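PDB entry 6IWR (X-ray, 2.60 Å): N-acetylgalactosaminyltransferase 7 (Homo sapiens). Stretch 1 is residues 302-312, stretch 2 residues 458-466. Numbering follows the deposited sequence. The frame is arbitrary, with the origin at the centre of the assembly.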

ATOM      1  N   TRP A 302      -8.459  16.162   8.753  1.00 29.14           N
ATOM      2  CA  TRP A 302      -8.198  16.228  10.177  1.00 27.77           C
ATOM      3  C   TRP A 302      -6.700  16.238  10.474  1.00 27.46           C
ATOM      4  O   TRP A 302      -5.945  15.459   9.896  1.00 31.14           O
ATOM      5  CB  TRP A 302      -8.870  15.025  10.833  1.00 29.43           C
ATOM      6  CG  TRP A 302      -8.419  14.766  12.197  1.00 28.70           C
ATOM      7  CD1 TRP A 302      -7.526  13.813  12.600  1.00 25.91           C
ATOM      8  CD2 TRP A 302      -8.821  15.471  13.371  1.00 26.53           C
ATOM      9  NE1 TRP A 302      -7.358  13.886  13.957  1.00 28.75           N
ATOM     10  CE2 TRP A 302      -8.139  14.899  14.452  1.00 28.61           C
ATOM     11  CE3 TRP A 302      -9.699  16.531  13.614  1.00 29.74           C
ATOM     12  CZ2 TRP A 302      -8.302  15.347  15.751  1.00 28.50           C
ATOM     13  CZ3 TRP A 302      -9.856  16.976  14.909  1.00 31.49           C
ATOM     14  CH2 TRP A 302      -9.161  16.382  15.960  1.00 29.70           C
ATOM     15  N   LYS A 303      -6.280  17.106  11.396  1.00 27.40           N
ATOM     16  CA  LYS A 303      -4.884  17.268  11.791  1.00 25.68           C
ATOM     17  C   LYS A 303      -4.826  17.574  13.287  1.00 30.72           C
ATOM     18  O   LYS A 303      -5.789  18.085  13.873  1.00 30.60           O
ATOM     19  CB  LYS A 303      -4.188  18.412  11.024  1.00 29.80           C
ATOM     20  CG  LYS A 303      -4.079  18.269   9.509  1.00 31.52           C
ATOM     21  CD  LYS A 303      -3.061  17.228   9.074  1.00 28.67           C
ATOM     22  CE  LYS A 303      -3.031  17.096   7.545  1.00 33.11           C
ATOM     23  NZ  LYS A 303      -2.190  15.937   7.072  1.00 41.35           N
ATOM     24  N   ARG A 304      -3.685  17.281  13.913  1.00 28.79           N
ATOM     25  CA  ARG A 304      -3.517  17.577  15.334  1.00 30.21           C
ATOM     26  C   ARG A 304      -2.292  18.459  15.548  1.00 31.67           C
ATOM     27  O   ARG A 304      -1.251  18.256  14.920  1.00 29.93           O
ATOM     28  CB  ARG A 304      -3.409  16.288  16.168  1.00 24.89           C
ATOM     29  CG  ARG A 304      -4.686  15.447  16.146  1.00 25.92           C
ATOM     30  CD  ARG A 304      -4.463  14.048  16.750  1.00 32.48           C
ATOM     31  NE  ARG A 304      -4.458  14.057  18.219  1.00 43.35           N
ATOM     32  CZ  ARG A 304      -3.384  13.849  18.981  1.00 42.24           C
ATOM     33  NH1 ARG A 304      -2.200  13.601  18.416  1.00 42.91           N
ATOM     34  NH2 ARG A 304      -3.493  13.883  20.308  1.00 42.61           N
ATOM     35  N   VAL A 305      -2.414  19.446  16.427  1.00 28.44           N
ATOM     36  CA  VAL A 305      -1.275  20.326  16.678  1.00 29.37           C
ATOM     37  C   VAL A 305      -1.063  20.421  18.182  1.00 32.07           C
ATOM     38  O   VAL A 305      -2.009  20.258  18.961  1.00 34.79           O
ATOM     39  CB  VAL A 305      -1.470  21.716  16.051  1.00 32.68           C
ATOM     40  CG1 VAL A 305      -1.750  21.608  14.548  1.00 19.90           C
ATOM     41  CG2 VAL A 305      -2.567  22.480  16.792  1.00 26.74           C
ATOM     42  N   PRO A 306       0.154  20.678  18.636  1.00 35.87           N
ATOM     43  CA  PRO A 306       0.406  20.681  20.082  1.00 36.81           C
ATOM     44  C   PRO A 306      -0.387  21.775  20.782  1.00 35.14           C
ATOM     45  O   PRO A 306      -0.715  22.811  20.196  1.00 34.65           O
ATOM     46  CB  PRO A 306       1.912  20.937  20.173  1.00 38.54           C
ATOM     47  CG  PRO A 306       2.235  21.656  18.894  1.00 38.34           C
ATOM     48  CD  PRO A 306       1.344  21.048  17.857  1.00 33.79           C
ATOM     49  N   LEU A 307      -0.696  21.533  22.056  1.00 38.41           N
ATOM     50  CA  LEU A 307      -1.345  22.556  22.874  1.00 36.13           C
ATOM     51  C   LEU A 307      -0.445  23.786  22.986  1.00 32.42           C
ATOM     52  O   LEU A 307       0.770  23.674  23.154  1.00 29.83           O
ATOM     53  CB  LEU A 307      -1.680  22.000  24.260  1.00 33.69           C
ATOM     54  CG  LEU A 307      -2.393  22.957  25.217  1.00 29.66           C
ATOM     55  CD1 LEU A 307      -3.777  23.285  24.736  1.00 28.73           C
ATOM     56  CD2 LEU A 307      -2.455  22.334  26.586  1.00 33.92           C
ATOM     57  N   THR A 308      -1.038  24.948  22.898  1.00 29.67           N
ATOM     58  CA  THR A 308      -0.253  26.157  22.732  1.00 28.34           C
ATOM     59  C   THR A 308       0.107  26.780  24.071  1.00 32.94           C
ATOM     60  O   THR A 308      -0.545  26.530  25.091  1.00 37.10           O
ATOM     61  CB  THR A 308      -1.038  27.171  21.938  1.00 29.84           C
ATOM     62  OG1 THR A 308      -2.206  27.486  22.703  1.00 33.57           O
ATOM     63  CG2 THR A 308      -1.419  26.635  20.581  1.00 25.15           C
ATOM     64  N   PRO A 309       1.136  27.625  24.097  1.00 32.60           N
ATOM     65  CA  PRO A 309       1.384  28.418  25.315  1.00 32.07           C
ATOM     66  C   PRO A 309       0.271  29.406  25.641  1.00 33.37           C
ATOM     67  O   PRO A 309      -0.013  29.636  26.823  1.00 34.18           O
ATOM     68  CB  PRO A 309       2.718  29.124  25.010  1.00 29.84           C
ATOM     69  CG  PRO A 309       3.038  28.828  23.575  1.00 27.25           C
ATOM     70  CD  PRO A 309       2.305  27.592  23.207  1.00 29.08           C
ATOM     71  N   GLN A 310      -0.375  29.998  24.633  1.00 32.79           N
ATOM     72  CA  GLN A 310      -1.512  30.883  24.900  1.00 32.34           C
ATOM     73  C   GLN A 310      -2.575  30.184  25.738  1.00 33.52           C
ATOM     74  O   GLN A 310      -3.109  30.758  26.695  1.00 39.70           O
ATOM     75  CB  GLN A 310      -2.142  31.378  23.589  1.00 34.17           C
ATOM     76  CG  GLN A 310      -1.228  32.141  22.637  1.00 34.66           C
ATOM     77  CD  GLN A 310      -0.362  31.231  21.792  1.00 39.35           C
ATOM     78  OE1 GLN A 310      -0.337  30.014  21.981  1.00 38.66           O
ATOM     79  NE2 GLN A 310       0.363  31.824  20.854  1.00 46.63           N
ATOM     80  N   GLU A 311      -2.916  28.948  25.381  1.00 32.70           N
ATOM     81  CA  GLU A 311      -3.957  28.258  26.134  1.00 34.48           C
ATOM     82  C   GLU A 311      -3.495  27.939  27.550  1.00 35.19           C
ATOM     83  O   GLU A 311      -4.306  27.949  28.486  1.00 31.52           O
ATOM     84  CB  GLU A 311      -4.381  26.987  25.396  1.00 32.07           C
ATOM     85  CG  GLU A 311      -5.045  27.258  24.052  1.00 34.82           C
ATOM     86  CD  GLU A 311      -6.353  28.006  24.184  1.00 33.61           C
ATOM     87  OE1 GLU A 311      -7.123  27.698  25.125  1.00 39.68           O
ATOM     88  OE2 GLU A 311      -6.616  28.894  23.341  1.00 35.02           O
ATOM     89  N   LYS A 312      -2.198  27.660  27.730  1.00 33.45           N
ATOM     90  CA  LYS A 312      -1.696  27.365  29.066  1.00 32.14           C
ATOM     91  C   LYS A 312      -1.699  28.603  29.963  1.00 38.34           C
ATOM     92  O   LYS A 312      -1.897  28.481  31.179  1.00 35.21           O
ATOM     93  CB  LYS A 312      -0.307  26.759  28.976  1.00 25.59           C
ATOM     94  CG  LYS A 312      -0.286  25.440  28.228  1.00 28.02           C
ATOM     95  CD  LYS A 312       1.113  24.951  28.020  1.00 24.40           C
ATOM     96  CE  LYS A 312       1.108  23.773  27.084  1.00 31.32           C
ATOM     97  NZ  LYS A 312       2.467  23.284  26.771  1.00 35.27           N
TER
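Stretch 2 (458-466) AYDITSHYP

Segments far apart in sequence often pack by dividing their contact into a polar end, where hydroxyls and carboxylates pair, and an apolar end, where aliphatic groups lie on aromatic rings. Residues 302-312 and 458-466 of N-acetylgalactosaminyltransferase 7 offer a compact example, burying 490 Å² between them, both sides summed.

Stretch 1 runs as a strand from Trp302 to Pro306, passes through Leu307 and Thr308, and enters a helix at Pro309. Stretch 2 has no strand to pair with it. It opens with a type I beta turn from Ala458 to Ile461, closed by Ile461 N to Ala458 O at 3.1 Å, and then coils further, with His464 N and Tyr465 N both bonded to Ile461 O, at 2.7 and 2.8 Å. The two chains run in opposite senses: Thr308 lies nearest Asp460 (CA to CA 7.8 Å), Val305 nearest His464 (7.5 Å) and Lys303 nearest Tyr465 (9.1 Å). No backbone hydrogen bond joins them at these separations, and side chains make the contact.

The hydrogen bonds gather where the helix of stretch 1 begins. Thr308, the N-cap residue, accepts from Glu311 N through OG1 at 3.1 Å, and the same OG1 donates to Tyr459 OH at 2.7 Å. Tyr459 OH in turn donates to Glu311 OE2 at 2.8 Å. The phenol thus acts as acceptor and donor at once, linking the cap to a carboxylate in the first turn of the helix. Both partners approach at the edge of the Tyr459 ring, near its plane, as expected for groups bonded to its hydroxyl. Gln310 CB adds a contact with Tyr459 OH at 3.6 Å.

Aliphatic groups on aromatic faces dominate the strand end. Lys303 and Val305 both point toward stretch 2, whereas the intervening Arg304 points away, the alternation typical of an extended chain. Val305 CG1 lies over one face of the His464 ring, 4.0 Å from its centroid, and also meets Tyr465 CE2 at 4.2 Å, at the edge of that ring. Lys303 CG sits over a face of Tyr465, 3.9 Å from the ring centroid, so the methylene part of a charged side chain serves as an apolar surface; farther along, Lys303 CD comes within 3.1 Å of Tyr465 OH.

Van der Waals contacts fill the middle. Asp460 OD2 lies 3.1 Å from Thr308 CG2 and 3.6 Å from Val305 CG2, while its hydrogen bonding is satisfied elsewhere in the structure. Pro306 CD approaches His464 CE1 at 3.9 Å.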

ATOM      1  N   ALA A 458      -8.767  29.701  16.835  1.00 27.70           N
ATOM      2  CA  ALA A 458      -7.978  28.766  16.021  1.00 27.61           C
ATOM      3  C   ALA A 458      -6.701  29.409  15.468  1.00 30.30           C
ATOM      4  O   ALA A 458      -6.151  28.985  14.448  1.00 30.35           O
ATOM      5  CB  ALA A 458      -8.811  28.187  14.881  1.00 26.23           C
ATOM      6  N   TYR A 459      -6.193  30.399  16.207  1.00 30.05           N
ATOM      7  CA  TYR A 459      -5.042  31.247  15.907  1.00 31.33           C
ATOM      8  C   TYR A 459      -3.744  30.487  15.617  1.00 27.61           C
ATOM      9  O   TYR A 459      -2.776  31.120  15.194  1.00 28.53           O
ATOM     10  CB  TYR A 459      -4.834  32.189  17.100  1.00 28.47           C
ATOM     11  CG  TYR A 459      -4.698  31.378  18.371  1.00 31.27           C
ATOM     12  CD1 TYR A 459      -3.498  30.759  18.685  1.00 29.48           C
ATOM     13  CD2 TYR A 459      -5.782  31.175  19.225  1.00 25.02           C
ATOM     14  CE1 TYR A 459      -3.362  30.001  19.814  1.00 28.87           C
ATOM     15  CE2 TYR A 459      -5.649  30.413  20.362  1.00 26.37           C
ATOM     16  CZ  TYR A 459      -4.433  29.818  20.649  1.00 31.53           C
ATOM     17  OH  TYR A 459      -4.269  29.035  21.779  1.00 30.76           O
ATOM     18  N   ASP A 460      -3.676  29.169  15.834  1.00 28.05           N
ATOM     19  CA  ASP A 460      -2.420  28.454  15.589  1.00 27.92           C
ATOM     20  C   ASP A 460      -2.407  27.622  14.314  1.00 29.30           C
ATOM     21  O   ASP A 460      -1.334  27.134  13.933  1.00 30.13           O
ATOM     22  CB  ASP A 460      -2.048  27.525  16.757  1.00 23.65           C
ATOM     23  CG  ASP A 460      -3.220  26.727  17.273  1.00 28.35           C
ATOM     24  OD1 ASP A 460      -4.356  27.066  16.893  1.00 28.73           O
ATOM     25  OD2 ASP A 460      -3.019  25.780  18.072  1.00 28.99           O
ATOM     26  N   ILE A 461      -3.538  27.466  13.626  1.00 24.21           N
ATOM     27  CA  ILE A 461      -3.576  26.513  12.522  1.00 28.42           C
ATOM     28  C   ILE A 461      -2.686  26.966  11.366  1.00 29.97           C
ATOM     29  O   ILE A 461      -1.897  26.177  10.828  1.00 28.76           O
ATOM     30  CB  ILE A 461      -5.017  26.282  12.056  1.00 28.27           C
ATOM     31  CG1 ILE A 461      -5.744  25.460  13.112  1.00 24.56           C
ATOM     32  CG2 ILE A 461      -5.015  25.653  10.654  1.00 25.52           C
ATOM     33  CD1 ILE A 461      -7.226  25.353  12.889  1.00 32.90           C
ATOM     34  N   THR A 462      -2.816  28.225  10.936  1.00 33.02           N
ATOM     35  CA  THR A 462      -2.047  28.626   9.759  1.00 32.47           C
ATOM     36  C   THR A 462      -0.557  28.583  10.024  1.00 32.15           C
ATOM     37  O   THR A 462       0.238  28.587   9.077  1.00 34.14           O
ATOM     38  CB  THR A 462      -2.419  30.014   9.289  1.00 30.30           C
ATOM     39  OG1 THR A 462      -2.060  30.961  10.306  1.00 44.69           O
ATOM     40  CG2 THR A 462      -3.908  30.078   8.997  1.00 35.02           C
ATOM     41  N   SER A 463      -0.162  28.516  11.288  1.00 36.02           N
ATOM     42  CA  SER A 463       1.243  28.343  11.603  1.00 32.71           C
ATOM     43  C   SER A 463       1.707  26.902  11.399  1.00 32.39           C
ATOM     44  O   SER A 463       2.909  26.656  11.318  1.00 35.61           O
ATOM     45  CB  SER A 463       1.496  28.833  13.026  1.00 31.58           C
ATOM     46  OG  SER A 463       1.990  27.810  13.848  1.00 48.24           O
ATOM     47  N   HIS A 464       0.792  25.950  11.255  1.00 30.44           N
ATOM     48  CA  HIS A 464       1.165  24.576  10.935  1.00 33.45           C
ATOM     49  C   HIS A 464       0.717  24.137   9.552  1.00 32.85           C
ATOM     50  O   HIS A 464       1.365  23.275   8.948  1.00 32.88           O
ATOM     51  CB  HIS A 464       0.578  23.590  11.959  1.00 29.10           C
ATOM     52  CG  HIS A 464       1.154  23.722  13.332  1.00 30.47           C
ATOM     53  ND1 HIS A 464       2.273  23.030  13.738  1.00 36.60           N
ATOM     54  CD2 HIS A 464       0.761  24.456  14.398  1.00 27.40           C
ATOM     55  CE1 HIS A 464       2.549  23.337  14.993  1.00 30.48           C
ATOM     56  NE2 HIS A 464       1.647  24.201  15.415  1.00 26.64           N
ATOM     57  N   TYR A 465      -0.396  24.681   9.061  1.00 33.70           N
ATOM     58  CA  TYR A 465      -0.907  24.423   7.715  1.00 29.94           C
ATOM     59  C   TYR A 465      -1.188  25.792   7.105  1.00 34.11           C
ATOM     60  O   TYR A 465      -2.284  26.353   7.264  1.00 28.39           O
ATOM     61  CB  TYR A 465      -2.126  23.499   7.768  1.00 30.96           C
ATOM     62  CG  TYR A 465      -1.765  22.208   8.459  1.00 26.22           C
ATOM     63  CD1 TYR A 465      -1.145  21.198   7.766  1.00 30.37           C
ATOM     64  CD2 TYR A 465      -1.973  22.038   9.814  1.00 26.24           C
ATOM     65  CE1 TYR A 465      -0.765  20.029   8.381  1.00 29.38           C
ATOM     66  CE2 TYR A 465      -1.608  20.857  10.457  1.00 31.82           C
ATOM     67  CZ  TYR A 465      -0.996  19.851   9.730  1.00 35.59           C
ATOM     68  OH  TYR A 465      -0.604  18.656  10.332  1.00 37.42           O
ATOM     69  N   PRO A 466      -0.185  26.378   6.433  1.00 37.99           N
ATOM     70  CA  PRO A 466      -0.329  27.740   5.886  1.00 26.71           C
ATOM     71  C   PRO A 466      -1.453  27.838   4.865  1.00 29.18           C
ATOM     72  O   PRO A 466      -1.826  26.861   4.216  1.00 31.71           O
ATOM     73  CB  PRO A 466       1.025  28.005   5.223  1.00 27.98           C
ATOM     74  CG  PRO A 466       1.978  27.010   5.845  1.00 28.15           C
ATOM     75  CD  PRO A 466       1.174  25.829   6.282  1.00 29.47           C
TER